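PDB 3DOH: esterase from Thermotoga maritima, which probably hydrolyses carboxylic ester bonds, as an alpha/beta-hydrolase esterase that also carries an immunoglobulin-like domain at its N-terminal end. Local coordinates for residues Pro99-Thr104 with His181-Arg186; Gly187-Leu192 with Ala218-Pro223; Asp41-Lys46 with Val81-Ser86; Val22-Ile27 with Gly67-Ser72; Ser301-Ile306 with Lys332-Ile337. One frame throughout, in Å; residues are numbered along the deposited sequence.

Overall arrangement
Contacts 3 and 4 lie in the immunoglobulin-like domain, contacts 2 and 5 in the hydrolase domain, and contact 1 joins the two. Contacts 3 and 4 have centres about 10 Å apart: contact 3 uses strand 80-85 and contact 4 its neighbour 19-29, joined by backbone bonds such as Val81 with Ile27. Contacts 1 and 2 are also about 10 Å apart by centres and touch through His181 with Cys221 and Glu185 with Gln220. The sulfate at contact 1 is also bound by Ser271 and His359, members of a probable catalytic triad, which places contact 1 beside the likely active site. Contact 5 is remote, its centre about 30 Å from that of contact 1 and 53 Å from that of contact 3.

Contact 1. Residues Pro99-Thr104 with His181-Arg186; sequences PNFLNT and HGAGER. With SO4 (sulfate ion), chain C.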
# COMPACT_ATOMS: atom_id res chain seq x y z
N PRO A 99 -0.75 -2.22 -36.46
CA PRO A 99 -1.84 -3.05 -37.02
C PRO A 99 -1.50 -3.64 -38.44
O PRO A 99 -0.41 -3.38 -38.98
CB PRO A 99 -3.02 -2.06 -37.08
CG PRO A 99 -2.37 -0.63 -37.01
CD PRO A 99 -0.87 -0.82 -36.92
N ASN A 100 -2.36 -4.49 -39.02
CA ASN A 100 -3.36 -5.27 -38.29
C ASN A 100 -2.54 -6.42 -37.68
O ASN A 100 -2.66 -6.74 -36.47
CB ASN A 100 -4.47 -5.84 -39.21
CG ASN A 100 -5.06 -4.79 -40.18
OD1 ASN A 100 -5.79 -3.85 -39.78
ND2 ASN A 100 -4.77 -4.98 -41.49
N PHE A 101 -1.68 -6.99 -38.54
CA PHE A 101 -0.83 -8.14 -38.19
C PHE A 101 0.64 -7.93 -38.61
O PHE A 101 1.30 -8.85 -39.09
CB PHE A 101 -1.46 -9.45 -38.75
CG PHE A 101 -2.47 -10.10 -37.81
CD1 PHE A 101 -2.12 -11.24 -37.06
CD2 PHE A 101 -3.76 -9.53 -37.64
CE1 PHE A 101 -3.05 -11.82 -36.17
CE2 PHE A 101 -4.68 -10.09 -36.74
CZ PHE A 101 -4.34 -11.24 -36.01
N LEU A 102 1.14 -6.71 -38.41
CA LEU A 102 2.48 -6.31 -38.89
C LEU A 102 3.19 -5.40 -37.88
O LEU A 102 2.79 -4.27 -37.66
CB LEU A 102 2.35 -5.63 -40.27
CG LEU A 102 3.48 -5.66 -41.32
CD1 LEU A 102 4.31 -6.95 -41.27
CD2 LEU A 102 2.94 -5.43 -42.74
N ASN A 103 4.26 -5.92 -37.29
CA ASN A 103 5.02 -5.18 -36.29
C ASN A 103 6.23 -4.47 -36.89
O ASN A 103 6.76 -4.89 -37.91
CB ASN A 103 5.46 -6.10 -35.15
CG ASN A 103 4.30 -6.82 -34.49
OD1 ASN A 103 3.14 -6.53 -34.78
ND2 ASN A 103 4.61 -7.75 -33.60
N THR A 104 6.65 -3.39 -36.24
CA THR A 104 7.80 -2.62 -36.72
C THR A 104 8.75 -2.28 -35.57
O THR A 104 8.31 -1.98 -34.46
CB THR A 104 7.35 -1.31 -37.40
OG1 THR A 104 8.50 -0.50 -37.69
CG2 THR A 104 6.40 -0.53 -36.51
N HIS A 181 8.82 -17.59 -38.27
CA HIS A 181 8.21 -16.57 -37.42
C HIS A 181 6.72 -16.37 -37.72
O HIS A 181 6.18 -16.88 -38.72
CB HIS A 181 8.94 -15.27 -37.63
CG HIS A 181 8.75 -14.73 -38.99
ND1 HIS A 181 7.56 -14.17 -39.40
CD2 HIS A 181 9.57 -14.73 -40.08
CE1 HIS A 181 7.67 -13.80 -40.67
NE2 HIS A 181 8.87 -14.13 -41.10
N GLY A 182 6.06 -15.59 -36.87
CA GLY A 182 4.63 -15.34 -36.97
C GLY A 182 4.33 -14.14 -37.85
O GLY A 182 5.26 -13.45 -38.28
N ALA A 183 3.04 -13.86 -38.09
CA ALA A 183 2.63 -12.79 -38.99
C ALA A 183 3.31 -11.49 -38.67
O ALA A 183 3.81 -10.82 -39.58
CB ALA A 183 1.13 -12.61 -38.97
N GLY A 184 3.37 -11.15 -37.39
CA GLY A 184 3.82 -9.82 -37.00
C GLY A 184 5.26 -9.54 -37.33
O GLY A 184 5.66 -8.39 -37.48
N GLU A 185 6.06 -10.59 -37.44
CA GLU A 185 7.46 -10.47 -37.76
C GLU A 185 7.73 -10.41 -39.27
O GLU A 185 8.87 -10.20 -39.67
CB GLU A 185 8.22 -11.65 -37.14
CG GLU A 185 8.43 -11.52 -35.67
CD GLU A 185 7.11 -11.55 -34.95
OE1 GLU A 185 6.45 -12.63 -35.00
OE2 GLU A 185 6.73 -10.50 -34.37
N ARG A 186 6.70 -10.58 -40.09
CA ARG A 186 6.86 -10.39 -41.54
C ARG A 186 7.47 -9.03 -41.85
O ARG A 186 7.31 -8.07 -41.08
CB ARG A 186 5.56 -10.53 -42.31
CG ARG A 186 5.11 -11.95 -42.48
CD ARG A 186 3.73 -11.97 -43.07
NE ARG A 186 2.83 -11.12 -42.31
CZ ARG A 186 1.57 -10.86 -42.67
NH1 ARG A 186 1.08 -11.39 -43.77
NH2 ARG A 186 0.80 -10.07 -41.90
S SO4 C . 1.32 -13.75 -35.22
O1 SO4 C . 0.66 -12.50 -35.60
O2 SO4 C . 2.68 -13.39 -34.74
O3 SO4 C . 1.29 -14.67 -36.38
O4 SO4 C . 0.57 -14.39 -34.15
O HOH W 1 7.05 -5.68 -40.46
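Arg186 of the hydrolase domain reaches across to Leu102 and Phe101 of the immunoglobulin-like domain. Its CB lies 3.9 Å from Leu102 CD1. CG, beside the backbone N and anti to the carbonyl carbon (chi1 -76°), meets the edge of the His181 ring in plane. The chain bends at chi3, and NE donates to Ala183 O at 2.9 Å; Arg186 N reaches the same oxygen from the opposite face of its carbonyl plane. At the tip, NH2 donates to Phe101 O at 3.1 Å; this oxygen lies in the guanidinium plane, while NH2 stands above the Phe101 carbonyl plane. NH1 bonds to Ser225 O, and Phe231 adds a cation-pi contact. An alanine here would probably leave Phe101 O without this donor and loosen the tie between the domains. Alongside, Asn103 N donates to Gly184 O at 2.8 Å, and a water bridges Asn103 O and Arg186 O. Ala183 CB sits at the Phe101 ring edge, 4.0 Å from CD1. Ala183 N donates to sulfate O3 at 2.6 Å, and Ser271 and His359 bind the same ion, consistent with an oxyanion-hole role for this N-H. The 181-186 loop leaves strand 174-180 and packs His181 and Arg186 on Met272 of helix 272-283, while Pro99-Thr104 lies in the loop between strands 80-85 and 110-114.

Contact 2. Residues Gly187-Leu192 with Ala218-Pro223; sequences GTDNYL and APQCPP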
# COMPACT_ATOMS: atom_id res chain seq x y z
N GLY A 187 8.18 -8.97 -42.97
CA GLY A 187 8.92 -7.78 -43.31
C GLY A 187 10.04 -8.10 -44.26
O GLY A 187 10.01 -9.10 -44.96
N THR A 188 11.02 -7.20 -44.32
CA THR A 188 12.02 -7.23 -45.38
C THR A 188 13.35 -6.76 -44.79
O THR A 188 14.33 -6.58 -45.51
CB THR A 188 11.63 -6.30 -46.54
OG1 THR A 188 11.63 -7.04 -47.77
CG2 THR A 188 12.61 -5.14 -46.65
N ASP A 189 13.36 -6.58 -43.48
CA ASP A 189 14.49 -6.04 -42.78
C ASP A 189 15.47 -7.11 -42.30
O ASP A 189 16.60 -6.79 -41.90
CB ASP A 189 13.99 -5.23 -41.55
CG ASP A 189 13.20 -6.11 -40.52
OD1 ASP A 189 12.47 -7.02 -40.91
OD2 ASP A 189 13.30 -5.88 -39.29
N ASN A 190 15.05 -8.36 -42.32
CA ASN A 190 15.88 -9.44 -41.82
C ASN A 190 16.24 -9.33 -40.31
O ASN A 190 17.28 -9.85 -39.86
CB ASN A 190 17.16 -9.55 -42.66
CG ASN A 190 17.63 -10.97 -42.82
OD1 ASN A 190 17.04 -11.89 -42.26
ND2 ASN A 190 18.68 -11.18 -43.60
N TYR A 191 15.41 -8.66 -39.53
CA TYR A 191 15.72 -8.50 -38.11
C TYR A 191 14.57 -8.99 -37.24
O TYR A 191 14.76 -9.80 -36.33
CB TYR A 191 16.02 -7.03 -37.80
CG TYR A 191 16.73 -6.82 -36.48
CD1 TYR A 191 18.12 -6.68 -36.43
CD2 TYR A 191 16.02 -6.75 -35.29
CE1 TYR A 191 18.77 -6.49 -35.23
CE2 TYR A 191 16.67 -6.55 -34.08
CZ TYR A 191 18.04 -6.43 -34.06
OH TYR A 191 18.69 -6.23 -32.86
N LEU A 192 13.39 -8.48 -37.54
CA LEU A 192 12.14 -8.85 -36.86
C LEU A 192 12.02 -10.30 -36.42
O LEU A 192 11.65 -10.55 -35.27
CB LEU A 192 10.96 -8.50 -37.74
CG LEU A 192 10.06 -7.39 -37.22
CD1 LEU A 192 10.69 -6.49 -36.13
CD2 LEU A 192 9.59 -6.59 -38.41
N ALA A 218 16.73 -18.86 -39.66
CA ALA A 218 15.56 -18.07 -39.35
C ALA A 218 15.26 -17.23 -40.57
O ALA A 218 15.86 -16.18 -40.78
CB ALA A 218 15.84 -17.18 -38.13
N PRO A 219 14.41 -17.74 -41.44
CA PRO A 219 13.91 -16.99 -42.59
C PRO A 219 12.83 -15.94 -42.32
O PRO A 219 12.01 -16.11 -41.42
CB PRO A 219 13.37 -18.09 -43.52
CG PRO A 219 13.04 -19.20 -42.63
CD PRO A 219 14.02 -19.15 -41.48
N GLN A 220 12.84 -14.85 -43.11
CA GLN A 220 11.77 -13.82 -43.02
C GLN A 220 10.83 -13.79 -44.20
O GLN A 220 11.26 -13.76 -45.35
CB GLN A 220 12.35 -12.42 -42.86
CG GLN A 220 11.27 -11.34 -42.88
CD GLN A 220 11.80 -10.00 -42.41
OE1 GLN A 220 12.85 -9.54 -42.86
NE2 GLN A 220 11.08 -9.36 -41.47
N CYS A 221 9.54 -13.80 -43.91
CA CYS A 221 8.52 -13.85 -44.95
C CYS A 221 7.85 -12.48 -45.13
O CYS A 221 7.73 -11.71 -44.18
CB CYS A 221 7.46 -14.91 -44.62
SG CYS A 221 5.82 -14.56 -45.31
N PRO A 222 7.42 -12.20 -46.36
CA PRO A 222 7.41 -10.82 -46.86
C PRO A 222 5.99 -10.25 -46.91
O PRO A 222 5.05 -10.98 -47.21
CB PRO A 222 7.96 -10.97 -48.28
CG PRO A 222 7.59 -12.36 -48.68
CD PRO A 222 7.68 -13.18 -47.42
N PRO A 223 5.86 -8.97 -46.61
CA PRO A 223 4.84 -8.50 -45.67
C PRO A 223 3.43 -8.89 -46.11
O PRO A 223 2.51 -8.91 -45.30
CB PRO A 223 5.00 -6.98 -45.71
CG PRO A 223 6.43 -6.77 -46.07
CD PRO A 223 6.79 -7.89 -47.00
O HOH W 2 10.38 -11.41 -46.48
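Gln220 holds CG anti to its backbone N (chi1 175°) and runs on extended, while Asp189 keeps CG between backbone N and carbonyl carbon (chi1 61°); the two side chains cross at about a right angle. Asp189 heads an Asx motif in the loop after strand 174-180 of the hydrolase domain, its OD2 accepting Leu192 N at 3.1 Å from above the carboxylate plane. Its other oxygen, OD1, accepts from Gln220 NE2 at 2.8 Å; NE2 arrives nearly in line with the C-O bond, and OD1 lies in the amide plane of Gln220. NE2 also donates to Glu185 O, and Gln220 OE1 accepts Asn190 N at 2.6 Å. Both ends of the amide are thus engaged, which fixes its rotation and pins the loop to the chain leaving strand 215-219. The backbones meet where Gly187 N bonds to Cys221 O at 3.0 Å. At the backbone angles of Gly187 a side chain would press on the preceding carbonyl oxygen. The Pro223 ring lies against Gly187, CG 3.9 Å from Gly187 CA. One water donates to both Gly187 O and Gln220 O, 2.8 Å from Gly187 O.

Contact 3. Residues Asp41-Lys46 with Val81-Ser86; sequences DQFSVK and VVLELS
Phe43 and Leu83 form the tight part of this contact inside the immunoglobulin-like beta fold, where strands 43-48 and 80-85 face each other and strand 53-64 pairs with both. The axes of 43-46 and 81-85 approach to 9.3 Å at 54°, too far for backbone pairing, and no hydrogen bond crosses; the joint is purely apolar. Phe43 chi1 (-63°) sets CG beside the backbone N, 3.6 Å from Leu83 CD2. That methyl sits over one face of the ring, Leu83 CD2 lying 3.8 Å from the Phe43 centroid and 18° off its normal, a CH-pi contact. The other Leu83 branch turns to Val45, two residues on from Phe43, CD1 meeting Val45 CG2 at 3.6 Å. Packing is looser towards the ring tip, where Phe43 CZ and Val81 CG1 are 4.1 Å apart in an oblique approach. An alanine in place of Phe43 would probably open a gap over Leu83 CD2 and leave Val81 CG1 without its partner. Outside the packed side chains, Ser44 on one strand points away and packs on Leu115 of a third subunit. On the other strand Glu84, partly exposed, takes no part in the contact and has a long, weak ion pair to Lys348 of a fourth subunit. At the other end Val45 lies obliquely on Leu85, its CG2 4.0 Å from Leu85 CD2.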
# COMPACT_ATOMS: atom_id res chain seq x y z
N ASP A 41 22.26 6.10 -8.94
CA ASP A 41 21.81 7.49 -8.90
C ASP A 41 22.83 8.51 -9.43
O ASP A 41 22.64 9.72 -9.27
CB ASP A 41 21.33 7.87 -7.49
CG ASP A 41 22.44 7.81 -6.43
OD1 ASP A 41 22.13 8.25 -5.31
OD2 ASP A 41 23.60 7.36 -6.68
N GLN A 42 23.91 8.03 -10.03
CA GLN A 42 24.91 8.93 -10.60
C GLN A 42 24.69 9.07 -12.12
O GLN A 42 25.38 9.81 -12.81
CB GLN A 42 26.32 8.44 -10.34
CG GLN A 42 26.73 8.23 -8.88
CD GLN A 42 28.12 7.62 -8.78
OE1 GLN A 42 28.40 6.60 -9.41
NE2 GLN A 42 29.01 8.26 -8.03
N PHE A 43 23.70 8.35 -12.63
CA PHE A 43 23.49 8.32 -14.06
C PHE A 43 22.02 8.47 -14.38
O PHE A 43 21.18 8.35 -13.50
CB PHE A 43 23.99 6.99 -14.57
CG PHE A 43 25.45 6.76 -14.37
CD1 PHE A 43 26.36 7.05 -15.38
CD2 PHE A 43 25.92 6.23 -13.18
CE1 PHE A 43 27.71 6.81 -15.22
CE2 PHE A 43 27.28 5.99 -12.99
CZ PHE A 43 28.17 6.28 -14.02
N SER A 44 21.72 8.69 -15.64
CA SER A 44 20.35 8.75 -16.08
C SER A 44 20.25 8.07 -17.43
O SER A 44 21.17 8.17 -18.26
CB SER A 44 19.96 10.18 -16.25
OG SER A 44 18.62 10.26 -16.62
N VAL A 45 19.15 7.37 -17.69
CA VAL A 45 18.98 6.79 -19.02
C VAL A 45 17.57 7.08 -19.53
O VAL A 45 16.62 6.93 -18.79
CB VAL A 45 19.30 5.28 -18.99
CG1 VAL A 45 18.99 4.62 -20.32
CG2 VAL A 45 20.77 5.04 -18.65
N LYS A 46 17.40 7.52 -20.78
CA LYS A 46 16.04 7.86 -21.27
C LYS A 46 15.81 7.40 -22.68
O LYS A 46 16.76 7.36 -23.43
CB LYS A 46 15.76 9.37 -21.18
CG LYS A 46 15.43 9.81 -19.78
CD LYS A 46 15.47 11.32 -19.61
CE LYS A 46 15.23 11.73 -18.14
NZ LYS A 46 13.98 11.10 -17.53
N VAL A 81 31.69 1.11 -18.34
CA VAL A 81 30.71 1.20 -17.28
C VAL A 81 29.35 0.71 -17.81
O VAL A 81 28.82 1.21 -18.83
CB VAL A 81 30.65 2.63 -16.67
CG1 VAL A 81 29.37 2.85 -15.85
CG2 VAL A 81 31.90 2.88 -15.83
N VAL A 82 28.84 -0.30 -17.11
CA VAL A 82 27.58 -0.92 -17.40
C VAL A 82 26.50 -0.37 -16.50
O VAL A 82 26.62 -0.36 -15.28
CB VAL A 82 27.65 -2.44 -17.19
CG1 VAL A 82 26.21 -3.09 -17.29
CG2 VAL A 82 28.57 -3.06 -18.21
N LEU A 83 25.42 0.06 -17.14
CA LEU A 83 24.23 0.49 -16.45
C LEU A 83 23.18 -0.51 -16.83
O LEU A 83 22.76 -0.55 -17.98
CB LEU A 83 23.79 1.85 -17.00
CG LEU A 83 24.76 3.03 -16.93
CD1 LEU A 83 24.09 4.21 -17.52
CD2 LEU A 83 25.20 3.31 -15.50
N GLU A 84 22.75 -1.35 -15.90
CA GLU A 84 21.72 -2.31 -16.22
C GLU A 84 20.34 -1.67 -16.06
O GLU A 84 20.12 -0.83 -15.20
CB GLU A 84 21.95 -3.57 -15.38
CG GLU A 84 20.74 -4.08 -14.63
CD GLU A 84 20.67 -5.60 -14.60
OE1 GLU A 84 21.74 -6.26 -14.63
OE2 GLU A 84 19.52 -6.11 -14.58
N LEU A 85 19.40 -2.05 -16.91
CA LEU A 85 18.06 -1.42 -16.91
C LEU A 85 16.90 -2.39 -16.60
O LEU A 85 16.92 -3.53 -17.03
CB LEU A 85 17.82 -0.72 -18.25
CG LEU A 85 19.01 0.13 -18.76
CD1 LEU A 85 18.70 0.53 -20.17
CD2 LEU A 85 19.29 1.36 -17.87
N SER A 86 15.89 -1.93 -15.88
CA SER A 86 14.78 -2.80 -15.57
C SER A 86 14.15 -3.28 -16.82
O SER A 86 13.72 -2.50 -17.64
CB SER A 86 13.68 -2.13 -14.71
OG SER A 86 12.65 -3.10 -14.41

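Contact 4. Residues Val22-Ile27 with Gly67-Ser72; sequences VCAVVI and GGLSFS
Leu69 supplies the apolar contacts, laying its two methyl groups against two successive residues of strand 19-29. CD2 meets the methyl of Ala24, with Ala24 CB and Leu69 CD2 3.6 Å apart, and CD1 lies more loosely, 4.3 Å from Cys23 SG. Two neighbouring strand residues can face one leucine because Cys23 and Ala24 form a classic beta bulge, both opposite Ile12 of strand 8-16. The setting is the sheet of the immunoglobulin-like domain: strand 19-29 runs between strands 8-16 and 80-85, and the 67-72 loop, which links strands 53-64 and 80-85, folds over its face. The second kind of contact sets methyls against a backbone carbonyl. Val26 straddles Gly67 O with both branches, CG2 at 3.8 Å and CG1 at 3.9 Å from that oxygen. Gly67 has a positive phi (109°) at which a side chain would jam against the preceding carbonyl oxygen. No hydrogen bond joins the two segments; polar ties run outward, as from Leu69 O to Tyr62 OH. Leu69 also packs on Lys348 of a fourth subunit, and Ser72 OG bonds to Pro320 O of that same subunit.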
# COMPACT_ATOMS: atom_id res chain seq x y z
N VAL A 22 16.02 -3.27 -24.81
CA VAL A 22 17.27 -2.67 -24.39
C VAL A 22 17.41 -2.93 -22.87
O VAL A 22 16.63 -2.39 -22.07
CB VAL A 22 17.30 -1.14 -24.61
CG1 VAL A 22 18.68 -0.63 -24.37
CG2 VAL A 22 16.88 -0.79 -26.00
N CYS A 23 18.42 -3.72 -22.50
CA CYS A 23 18.62 -4.18 -21.13
C CYS A 23 19.81 -3.50 -20.48
O CYS A 23 19.92 -3.44 -19.26
CB CYS A 23 18.79 -5.70 -21.08
SG CYS A 23 20.27 -6.27 -21.90
N ALA A 24 20.73 -2.97 -21.28
CA ALA A 24 21.81 -2.25 -20.65
C ALA A 24 22.35 -1.13 -21.52
O ALA A 24 22.10 -1.09 -22.72
CB ALA A 24 22.90 -3.19 -20.21
N VAL A 25 23.05 -0.20 -20.89
CA VAL A 25 23.75 0.83 -21.59
C VAL A 25 25.18 0.73 -21.07
O VAL A 25 25.41 0.72 -19.86
CB VAL A 25 23.13 2.21 -21.28
CG1 VAL A 25 24.11 3.30 -21.55
CG2 VAL A 25 21.86 2.42 -22.08
N VAL A 26 26.12 0.61 -22.00
CA VAL A 26 27.55 0.55 -21.67
C VAL A 26 28.30 1.80 -22.16
O VAL A 26 28.27 2.14 -23.35
CB VAL A 26 28.22 -0.70 -22.28
CG1 VAL A 26 29.71 -0.63 -22.14
CG2 VAL A 26 27.71 -1.98 -21.60
N ILE A 27 28.99 2.46 -21.24
CA ILE A 27 29.74 3.67 -21.58
C ILE A 27 31.22 3.33 -21.57
O ILE A 27 31.71 2.77 -20.60
CB ILE A 27 29.48 4.82 -20.57
CG1 ILE A 27 27.95 5.01 -20.35
CG2 ILE A 27 30.25 6.08 -21.01
CD1 ILE A 27 27.54 5.68 -19.06
N GLY A 67 33.23 -5.03 -22.05
CA GLY A 67 32.32 -4.21 -22.86
C GLY A 67 30.92 -4.79 -22.96
O GLY A 67 30.03 -4.19 -23.58
N GLY A 68 30.74 -5.96 -22.38
CA GLY A 68 29.45 -6.61 -22.34
C GLY A 68 28.91 -6.60 -20.93
O GLY A 68 29.21 -5.73 -20.12
N LEU A 69 28.11 -7.60 -20.62
CA LEU A 69 27.42 -7.57 -19.36
C LEU A 69 28.20 -8.18 -18.21
O LEU A 69 27.68 -8.28 -17.13
CB LEU A 69 26.04 -8.24 -19.49
CG LEU A 69 25.02 -7.62 -20.46
CD1 LEU A 69 23.65 -8.21 -20.16
CD2 LEU A 69 24.98 -6.09 -20.36
N SER A 70 29.46 -8.57 -18.41
CA SER A 70 30.14 -9.42 -17.40
C SER A 70 30.56 -8.64 -16.16
O SER A 70 31.07 -7.51 -16.27
CB SER A 70 31.33 -10.20 -18.00
OG SER A 70 32.54 -9.45 -17.93
N PHE A 71 30.35 -9.25 -14.99
CA PHE A 71 30.66 -8.63 -13.71
C PHE A 71 31.28 -9.64 -12.75
O PHE A 71 30.64 -10.62 -12.42
CB PHE A 71 29.38 -8.08 -13.11
CG PHE A 71 29.45 -7.76 -11.62
CD1 PHE A 71 30.36 -6.81 -11.13
CD2 PHE A 71 28.57 -8.38 -10.73
CE1 PHE A 71 30.39 -6.50 -9.73
CE2 PHE A 71 28.59 -8.09 -9.32
CZ PHE A 71 29.50 -7.15 -8.83
N SER A 72 32.51 -9.39 -12.30
CA SER A 72 33.05 -10.13 -11.16
C SER A 72 33.20 -9.27 -9.93
O SER A 72 33.77 -8.18 -10.04
CB SER A 72 34.41 -10.75 -11.49
OG SER A 72 34.89 -11.51 -10.36

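Contact 5. Residues Ser301-Ile306 with Lys332-Ile337; sequences SKVERI and KKLAEI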
# COMPACT_ATOMS: atom_id res chain seq x y z
N SER A 301 -6.28 -34.35 -43.34
CA SER A 301 -6.15 -35.43 -44.31
C SER A 301 -4.70 -35.96 -44.44
O SER A 301 -4.49 -37.07 -44.93
CB SER A 301 -6.72 -34.99 -45.66
OG SER A 301 -6.07 -33.81 -46.08
N LYS A 302 -3.70 -35.21 -43.98
CA LYS A 302 -2.31 -35.54 -44.33
C LYS A 302 -1.43 -36.09 -43.21
O LYS A 302 -0.23 -36.33 -43.43
CB LYS A 302 -1.67 -34.34 -45.00
CG LYS A 302 -2.31 -34.06 -46.33
CD LYS A 302 -1.77 -32.81 -46.97
CE LYS A 302 -2.11 -32.86 -48.44
NZ LYS A 302 -1.56 -31.69 -49.18
N VAL A 303 -2.00 -36.33 -42.04
CA VAL A 303 -1.18 -36.72 -40.89
C VAL A 303 -0.55 -38.11 -41.04
O VAL A 303 0.34 -38.49 -40.30
CB VAL A 303 -1.94 -36.64 -39.55
CG1 VAL A 303 -2.91 -35.46 -39.53
CG2 VAL A 303 -2.67 -37.91 -39.29
N GLU A 304 -1.02 -38.85 -42.01
CA GLU A 304 -0.51 -40.18 -42.24
C GLU A 304 0.94 -40.13 -42.72
O GLU A 304 1.73 -41.00 -42.38
CB GLU A 304 -1.43 -40.93 -43.23
CG GLU A 304 -1.20 -42.45 -43.28
CD GLU A 304 -1.66 -43.19 -42.01
OE1 GLU A 304 -2.85 -43.05 -41.65
OE2 GLU A 304 -0.84 -43.91 -41.40
N ARG A 305 1.30 -39.11 -43.49
CA ARG A 305 2.67 -38.95 -43.98
C ARG A 305 3.63 -38.61 -42.86
O ARG A 305 4.84 -38.81 -43.00
CB ARG A 305 2.74 -37.81 -44.98
CG ARG A 305 1.44 -37.51 -45.64
CD ARG A 305 1.59 -36.34 -46.54
NE ARG A 305 0.71 -36.45 -47.69
CZ ARG A 305 0.74 -35.63 -48.73
NH1 ARG A 305 1.61 -34.64 -48.78
NH2 ARG A 305 -0.10 -35.82 -49.73
N ILE A 306 3.10 -38.05 -41.77
CA ILE A 306 3.94 -37.55 -40.67
C ILE A 306 3.88 -38.52 -39.50
O ILE A 306 4.47 -38.26 -38.44
CB ILE A 306 3.62 -36.06 -40.24
CG1 ILE A 306 2.15 -35.86 -39.93
CG2 ILE A 306 4.03 -35.07 -41.31
CD1 ILE A 306 1.88 -34.69 -38.98
N LYS A 332 -5.19 -35.25 -31.96
CA LYS A 332 -6.13 -36.38 -31.86
C LYS A 332 -5.83 -37.44 -32.90
O LYS A 332 -5.65 -38.62 -32.56
CB LYS A 332 -7.58 -35.94 -32.01
CG LYS A 332 -8.63 -36.90 -31.44
CD LYS A 332 -10.04 -36.27 -31.59
CE LYS A 332 -11.19 -37.05 -30.91
NZ LYS A 332 -11.12 -38.52 -31.14
N LYS A 333 -5.75 -37.01 -34.16
CA LYS A 333 -5.56 -37.92 -35.28
C LYS A 333 -4.17 -38.55 -35.19
O LYS A 333 -4.03 -39.78 -35.24
CB LYS A 333 -5.76 -37.15 -36.61
CG LYS A 333 -5.73 -37.96 -37.90
CD LYS A 333 -6.89 -38.96 -38.00
CE LYS A 333 -6.77 -39.86 -39.26
NZ LYS A 333 -7.85 -40.87 -39.27
N LEU A 334 -3.15 -37.71 -35.01
CA LEU A 334 -1.80 -38.21 -34.84
C LEU A 334 -1.79 -39.37 -33.85
O LEU A 334 -1.29 -40.45 -34.14
CB LEU A 334 -0.86 -37.11 -34.33
CG LEU A 334 0.10 -36.48 -35.34
CD1 LEU A 334 0.79 -37.53 -36.22
CD2 LEU A 334 -0.70 -35.55 -36.18
N ALA A 335 -2.37 -39.12 -32.68
CA ALA A 335 -2.43 -40.09 -31.62
C ALA A 335 -3.10 -41.41 -32.03
O ALA A 335 -2.59 -42.49 -31.72
CB ALA A 335 -3.13 -39.48 -30.42
N GLU A 336 -4.24 -41.35 -32.73
CA GLU A 336 -5.02 -42.57 -32.94
C GLU A 336 -4.50 -43.41 -34.09
O GLU A 336 -4.96 -44.52 -34.34
CB GLU A 336 -6.51 -42.26 -33.09
CG GLU A 336 -6.91 -41.51 -34.30
CD GLU A 336 -8.17 -40.71 -34.04
OE1 GLU A 336 -8.92 -41.08 -33.12
OE2 GLU A 336 -8.43 -39.70 -34.74
N ILE A 337 -3.49 -42.89 -34.76
CA ILE A 337 -2.94 -43.51 -35.93
C ILE A 337 -1.57 -44.11 -35.59
O ILE A 337 -0.93 -44.74 -36.45
CB ILE A 337 -2.94 -42.44 -37.06
CG1 ILE A 337 -4.09 -42.69 -38.07
CG2 ILE A 337 -1.53 -42.14 -37.66
CD1 ILE A 337 -4.66 -44.13 -38.20
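Lys333 and Leu334 are presented to Val303 by the last turn of helix 325-336, in which Glu336 N bonds to Lys332 O at 3.1 Å. On the facing loop Ile306 N gives a 3.2 Å bond to Val303 O, a tight turn that brings Val303 and Ile306 round to Leu334 together. Leu334 CD2 is the meeting point, 3.8 Å from Val303 CB and 3.9 Å from Ile306 CD1; Val303 comes in obliquely, Ile306 at about a right angle. Val303 CG2 occupies the position between backbone N and carbonyl carbon and rests on the aliphatic part of Lys333. The atom it meets there is Lys333 CG, anti to the backbone N (chi1 -174°). Further along, exposed Glu304 crosses Ile337 at about a right angle, with OE1 3.8 Å from Ile337 CG1. The opposite charges of Glu304 and Lys333 do not meet, OE1 and NZ standing 6.0 Å apart. The contact is mainly apolar packing in the hydrolase domain, with no hydrogen bond across it: the 301-306 loop, between strands 290-294 and 311-316, is wedged between helix 325-336 and helix 272-283, where Val303 packs on Met282 and Ile306 on Trp278 and Met282.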